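Side-chain contacts in sugar-binding transport ATP-binding protein (Pyrococcus horikoshii, PDB 1V43), which probably binds and hydrolyses ATP to power sugar uptake, as the ATPase subunit of an ABC transporter: residues A[116-119]-A[120-124]; A[150-153]-A[154-158]; A[185-188]-A[189-193]. One frame throughout, in Å; residues are numbered along the deposited sequence.

Contact 1 of 3, residues A[116-119]-A[120-124]; sequences DEID and KRVRW
Arg123 reaches back one helical turn to Asp119 and forms a salt bridge with it. Its CB lies 3.5 Å from Asp119 O. CG leaves beside the backbone N (chi1 -76°) and passes closer to that carbonyl, 3.2 Å from Asp119 O. CD then comes alongside the carboxylate, at 3.3 Å from Asp119 OD2. NE makes the bond itself, 2.7 Å to Asp119 OD2. The oxygen is met on its syn side and lies near the guanidinium plane. The two flat groups are turned 61° apart. The bond runs through NE alone, since Arg123 NH2, beyond it at the tip, stays 4.0 Å from Asp119 OD2. The other carboxylate oxygen, Asp119 OD1, is hydrogen-bonded to Tyr101 OH. Both ends of the carboxylate are therefore held, which fixes its rotation.

On another side of the helix, Glu117 OE2 and Arg121 NH1 form a long salt bridge, at 3.8 Å. The stronger partner of Arg121 is Glu159, which takes the same NH1. Between these pairs, Ile118 CG2 touches Val122 CG2 at 4.1 Å.

The stretch is the first part of helix 115-128, on the surface of the ABC ATPase domain. Ile118 and Val122 rest on Ala105 of helix 100-105, and Val122 also meets Tyr101. Arg121 lies over Leu108, Phe113 and Val157, which follows on from helix 147-156 in the chain.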
# COMPACT_ATOMS: atom_id res chain seq x y z
N ASP A 116 3.21 -39.66 -22.64
CA ASP A 116 3.92 -38.88 -23.65
C ASP A 116 3.25 -37.55 -23.95
O ASP A 116 3.87 -36.63 -24.48
CB ASP A 116 4.04 -39.71 -24.93
CG ASP A 116 4.49 -41.13 -24.65
OD1 ASP A 116 5.67 -41.31 -24.26
OD2 ASP A 116 3.67 -42.07 -24.79
N GLU A 117 1.96 -37.46 -23.63
CA GLU A 117 1.21 -36.24 -23.84
C GLU A 117 1.48 -35.40 -22.60
O GLU A 117 1.66 -34.18 -22.68
CB GLU A 117 -0.29 -36.55 -23.95
CG GLU A 117 -1.17 -35.36 -24.29
CD GLU A 117 -0.81 -34.73 -25.63
OE1 GLU A 117 -0.80 -35.46 -26.64
OE2 GLU A 117 -0.54 -33.51 -25.67
N ILE A 118 1.53 -36.08 -21.46
CA ILE A 118 1.79 -35.44 -20.18
C ILE A 118 3.14 -34.75 -20.19
O ILE A 118 3.29 -33.67 -19.63
CB ILE A 118 1.78 -36.47 -19.03
CG1 ILE A 118 0.40 -37.08 -18.89
CG2 ILE A 118 2.21 -35.80 -17.72
CD1 ILE A 118 0.27 -38.03 -17.73
N ASP A 119 4.12 -35.39 -20.82
CA ASP A 119 5.46 -34.81 -20.86
C ASP A 119 5.53 -33.59 -21.76
O ASP A 119 6.24 -32.64 -21.45
CB ASP A 119 6.49 -35.82 -21.32
CG ASP A 119 7.91 -35.35 -21.05
OD1 ASP A 119 8.34 -35.41 -19.88
OD2 ASP A 119 8.59 -34.91 -22.00
N LYS A 120 4.81 -33.61 -22.88
CA LYS A 120 4.82 -32.48 -23.80
C LYS A 120 4.20 -31.23 -23.14
O LYS A 120 4.76 -30.14 -23.25
CB LYS A 120 4.03 -32.79 -25.07
CG LYS A 120 4.00 -31.62 -26.05
CD LYS A 120 3.09 -31.86 -27.23
CE LYS A 120 3.21 -30.73 -28.25
NZ LYS A 120 2.89 -29.39 -27.68
N ARG A 121 3.06 -31.41 -22.48
CA ARG A 121 2.36 -30.31 -21.80
C ARG A 121 3.16 -29.74 -20.63
O ARG A 121 3.26 -28.51 -20.49
CB ARG A 121 1.00 -30.80 -21.30
CG ARG A 121 0.10 -31.35 -22.38
CD ARG A 121 -1.03 -32.17 -21.78
NE ARG A 121 -2.23 -31.38 -21.52
CZ ARG A 121 -3.01 -30.87 -22.48
NH1 ARG A 121 -2.70 -31.06 -23.75
NH2 ARG A 121 -4.09 -30.17 -22.15
N VAL A 122 3.70 -30.61 -19.79
CA VAL A 122 4.50 -30.17 -18.64
C VAL A 122 5.66 -29.30 -19.13
O VAL A 122 5.89 -28.23 -18.59
CB VAL A 122 5.05 -31.37 -17.81
CG1 VAL A 122 6.04 -30.90 -16.75
CG2 VAL A 122 3.90 -32.08 -17.12
N ARG A 123 6.36 -29.75 -20.17
CA ARG A 123 7.48 -29.00 -20.75
C ARG A 123 6.98 -27.64 -21.24
O ARG A 123 7.60 -26.60 -20.98
CB ARG A 123 8.09 -29.76 -21.93
CG ARG A 123 8.98 -30.96 -21.54
CD ARG A 123 9.38 -31.81 -22.77
NE ARG A 123 10.31 -32.88 -22.44
CZ ARG A 123 11.63 -32.81 -22.61
NH1 ARG A 123 12.19 -31.72 -23.12
NH2 ARG A 123 12.40 -33.84 -22.26
N TRP A 124 5.85 -27.64 -21.95
CA TRP A 124 5.25 -26.42 -22.48
C TRP A 124 4.90 -25.43 -21.35
O TRP A 124 5.28 -24.27 -21.39
CB TRP A 124 4.01 -26.79 -23.29
CG TRP A 124 3.07 -25.64 -23.63
CD1 TRP A 124 3.21 -24.72 -24.63
CD2 TRP A 124 1.82 -25.34 -22.99
NE1 TRP A 124 2.12 -23.87 -24.66
CE2 TRP A 124 1.25 -24.23 -23.66
CE3 TRP A 124 1.12 -25.91 -21.91
CZ2 TRP A 124 0.02 -23.68 -23.30
CZ3 TRP A 124 -0.11 -25.35 -21.54
CH2 TRP A 124 -0.65 -24.25 -22.24

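Contact 2 of 3, residues A[150-153]-A[154-158]; sequences VAVA and RAIVV
Ile156 overlaps Val152, one turn earlier on the same helix. Its CG2 branch meets Val152 CG1 at 4.1 Å and also sits 3.3 Å from Val152 O. The longer branch takes the crowded position, with CG1 between the backbone N and the carbonyl carbon (chi1 81°). This sets Ile156 CG1 over the next carbonyl, 3.5 Å from Ala153 O. The two side chains are set at a slant to each other and touch by single methyl groups.

Under them runs the backbone ladder of the helix. Ile156 N bonds to Val152 O at 2.9 Å. The following rung is weaker. Val157 N is 2.8 Å from Ala153 O, but its N-H points well off the acceptor, at 125°. Val157 CB packs on the same carbonyl, 3.3 Å from Ala153 O.

Arg154 comes off another side. Its CB lies over the preceding turn, 3.5 Å from Ala151 O. The chain bends at its third torsion, which brings the guanidinium obliquely back toward Ala151, without close contact. There it comes close to Arg147, a group of like charge. Both segments follow the LSGGQ signature motif that marks ABC ATPases.

Most of the side chains here are buried between neighbours. Ala153 and Val157 face Ile104 of helix 100-105 and Ala125 of helix 115-128. Ile156 reaches Leu128 on helix 115-128. Val152 meets Leu129 just beyond that helix. Ala155 lies against Val88 of strand 85-89, and its carbonyl takes a weak hydrogen bond from Ser86 of that strand.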
# COMPACT_ATOMS: atom_id res chain seq x y z
N VAL A 150 4.93 -22.37 -10.01
CA VAL A 150 4.59 -23.78 -10.20
C VAL A 150 3.08 -23.96 -10.16
O VAL A 150 2.52 -24.73 -10.93
CB VAL A 150 5.21 -24.67 -9.09
CG1 VAL A 150 4.83 -26.14 -9.33
CG2 VAL A 150 6.73 -24.50 -9.08
N ALA A 151 2.43 -23.26 -9.23
CA ALA A 151 0.98 -23.34 -9.09
C ALA A 151 0.29 -22.88 -10.37
O ALA A 151 -0.70 -23.47 -10.80
CB ALA A 151 0.52 -22.46 -7.90
N VAL A 152 0.82 -21.83 -10.99
CA VAL A 152 0.23 -21.32 -12.23
C VAL A 152 0.42 -22.30 -13.38
O VAL A 152 -0.50 -22.52 -14.15
CB VAL A 152 0.82 -19.97 -12.64
CG1 VAL A 152 0.20 -19.52 -13.96
CG2 VAL A 152 0.57 -18.93 -11.56
N ALA A 153 1.62 -22.88 -13.49
CA ALA A 153 1.90 -23.83 -14.56
C ALA A 153 0.92 -24.99 -14.45
O ALA A 153 0.42 -25.50 -15.45
CB ALA A 153 3.35 -24.35 -14.48
N ARG A 154 0.63 -25.40 -13.22
CA ARG A 154 -0.30 -26.51 -13.00
C ARG A 154 -1.71 -26.12 -13.43
O ARG A 154 -2.43 -26.93 -14.00
CB ARG A 154 -0.32 -26.92 -11.53
CG ARG A 154 -1.27 -28.07 -11.25
CD ARG A 154 -1.12 -28.56 -9.82
NE ARG A 154 -1.29 -27.47 -8.87
CZ ARG A 154 -0.99 -27.55 -7.57
NH1 ARG A 154 -0.51 -28.68 -7.06
NH2 ARG A 154 -1.18 -26.49 -6.79
N ALA A 155 -2.09 -24.87 -13.16
CA ALA A 155 -3.42 -24.41 -13.56
C ALA A 155 -3.54 -24.37 -15.08
O ALA A 155 -4.56 -24.76 -15.63
CB ALA A 155 -3.72 -23.03 -12.95
N ILE A 156 -2.49 -23.92 -15.77
CA ILE A 156 -2.60 -23.85 -17.22
C ILE A 156 -2.25 -25.13 -17.97
O ILE A 156 -2.53 -25.23 -19.17
CB ILE A 156 -1.74 -22.71 -17.83
CG1 ILE A 156 -0.27 -23.13 -17.96
CG2 ILE A 156 -1.88 -21.47 -16.97
CD1 ILE A 156 0.59 -22.13 -18.71
N VAL A 157 -1.65 -26.10 -17.29
CA VAL A 157 -1.25 -27.34 -17.96
C VAL A 157 -2.41 -28.10 -18.61
O VAL A 157 -2.19 -28.82 -19.59
CB VAL A 157 -0.48 -28.29 -16.99
CG1 VAL A 157 -1.43 -29.13 -16.18
CG2 VAL A 157 0.50 -29.17 -17.79
N VAL A 158 -3.63 -27.93 -18.10
CA VAL A 158 -4.80 -28.61 -18.67
C VAL A 158 -5.37 -27.86 -19.87
O VAL A 158 -6.30 -28.35 -20.52
CB VAL A 158 -5.93 -28.80 -17.62
CG1 VAL A 158 -5.41 -29.59 -16.43
CG2 VAL A 158 -6.47 -27.45 -17.17

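Contact 3 of 3, residues A[185-188]-A[189-193]; sequences KKLQ and QKLKV
Helix 174-191 ends here with Lys192 turning to positive phi (60°), while Lys192 N still bonds back to Gln188 O at 2.6 Å. This is the helix of a beta-alpha-beta crossover, between parallel strands 162-166 and 194-199.

Leu187 and Leu191 run alongside each other in the same direction, with Leu187 CD1 4.0 Å from Leu191 CD1. Both pack on Leu128 of helix 115-128. Gln188 folds toward the helix end. Its CG lies 3.6 Å from Val193 O and its side chain also packs on Phe39 of strand 39-43. With an alanine here, the stem and amide would be gone, and a gap would probably open between Phe39 and Val193.

Lys186 extends to the second subunit, where its NZ forms a salt bridge with Asp315 of that subunit. Lys185 bends at its second and fourth torsions. Its NZ is hydrogen-bonded to Met208 O, and its aliphatic part crosses Gln189 at a slant. There Lys185 CE approaches Gln189 CG at 3.7 Å and the side amide at Gln189 NE2 at 3.5 Å.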
# COMPACT_ATOMS: atom_id res chain seq x y z
N LYS A 185 -0.11 -11.56 -15.71
CA LYS A 185 -0.68 -10.76 -16.78
C LYS A 185 -0.00 -11.03 -18.13
O LYS A 185 -0.68 -11.27 -19.14
CB LYS A 185 -0.61 -9.26 -16.44
CG LYS A 185 -1.29 -8.34 -17.47
CD LYS A 185 -2.60 -8.95 -17.99
CE LYS A 185 -3.27 -8.10 -19.05
NZ LYS A 185 -4.11 -7.02 -18.48
N LYS A 186 1.33 -11.02 -18.16
CA LYS A 186 2.04 -11.30 -19.42
C LYS A 186 1.74 -12.70 -19.94
O LYS A 186 1.60 -12.89 -21.14
CB LYS A 186 3.54 -11.16 -19.23
CG LYS A 186 4.04 -9.76 -19.00
CD LYS A 186 5.54 -9.89 -18.80
CE LYS A 186 6.23 -8.61 -18.48
NZ LYS A 186 7.66 -8.94 -18.17
N LEU A 187 1.69 -13.67 -19.03
CA LEU A 187 1.37 -15.04 -19.41
C LEU A 187 -0.01 -15.11 -20.07
O LEU A 187 -0.19 -15.74 -21.11
CB LEU A 187 1.39 -15.94 -18.17
CG LEU A 187 0.90 -17.37 -18.40
CD1 LEU A 187 1.91 -18.08 -19.28
CD2 LEU A 187 0.74 -18.11 -17.07
N GLN A 188 -1.00 -14.47 -19.44
CA GLN A 188 -2.36 -14.47 -19.97
C GLN A 188 -2.42 -13.80 -21.34
O GLN A 188 -3.18 -14.25 -22.19
CB GLN A 188 -3.32 -13.78 -18.99
CG GLN A 188 -4.80 -13.87 -19.39
CD GLN A 188 -5.18 -12.86 -20.48
OE1 GLN A 188 -6.15 -13.04 -21.20
NE2 GLN A 188 -4.41 -11.79 -20.58
N GLN A 189 -1.63 -12.75 -21.56
CA GLN A 189 -1.62 -12.05 -22.86
C GLN A 189 -0.95 -12.92 -23.92
O GLN A 189 -1.19 -12.76 -25.11
CB GLN A 189 -0.87 -10.71 -22.78
CG GLN A 189 -1.57 -9.69 -21.92
CD GLN A 189 -0.76 -8.41 -21.78
OE1 GLN A 189 0.44 -8.45 -21.50
NE2 GLN A 189 -1.43 -7.27 -21.94
N LYS A 190 -0.08 -13.81 -23.48
CA LYS A 190 0.57 -14.69 -24.43
C LYS A 190 -0.43 -15.80 -24.77
O LYS A 190 -0.59 -16.18 -25.93
CB LYS A 190 1.84 -15.28 -23.80
CG LYS A 190 2.74 -16.02 -24.78
CD LYS A 190 4.08 -16.41 -24.15
CE LYS A 190 4.92 -17.22 -25.13
NZ LYS A 190 6.19 -17.73 -24.51
N LEU A 191 -1.13 -16.30 -23.77
CA LEU A 191 -2.08 -17.40 -23.98
C LEU A 191 -3.42 -16.96 -24.54
O LEU A 191 -4.07 -17.69 -25.29
CB LEU A 191 -2.30 -18.16 -22.67
CG LEU A 191 -1.10 -18.96 -22.16
CD1 LEU A 191 -1.44 -19.64 -20.85
CD2 LEU A 191 -0.66 -19.98 -23.22
N LYS A 192 -3.82 -15.74 -24.19
CA LYS A 192 -5.11 -15.21 -24.59
C LYS A 192 -6.22 -16.10 -24.07
O LYS A 192 -7.26 -16.23 -24.72
CB LYS A 192 -5.22 -15.08 -26.12
CG LYS A 192 -4.36 -13.97 -26.72
CD LYS A 192 -4.54 -12.65 -25.99
CE LYS A 192 -6.02 -12.26 -25.84
NZ LYS A 192 -6.19 -11.01 -25.03
N VAL A 193 -5.99 -16.74 -22.91
CA VAL A 193 -7.04 -17.57 -22.32
C VAL A 193 -7.95 -16.62 -21.51
O VAL A 193 -7.46 -15.82 -20.72
CB VAL A 193 -6.49 -18.70 -21.37
CG1 VAL A 193 -5.68 -18.11 -20.19
CG2 VAL A 193 -7.66 -19.51 -20.82

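The three contacts lie on three neighbouring helices of the ABC ATPase domain. Contact 2 is in the middle. Its centre is about 12 Å from that of contact 1 and about 13 Å from that of contact 3, while contacts 1 and 3 are about 19 Å apart. Arg121 of contact 1 reaches the end of contact 2, with NE 3.2 Å from Val157 O. Contacts 2 and 3 share a leucine, isoleucine and valine layer, where Val152 CG1 meets Leu187 CD2 at 3.5 Å. Trp124 CZ2 bridges contacts 1 and 3 by touching Leu191 CD2 at 3.8 Å. All three lie away from the ATP-binding residues, among them Phe21, Lys50 and Thr51.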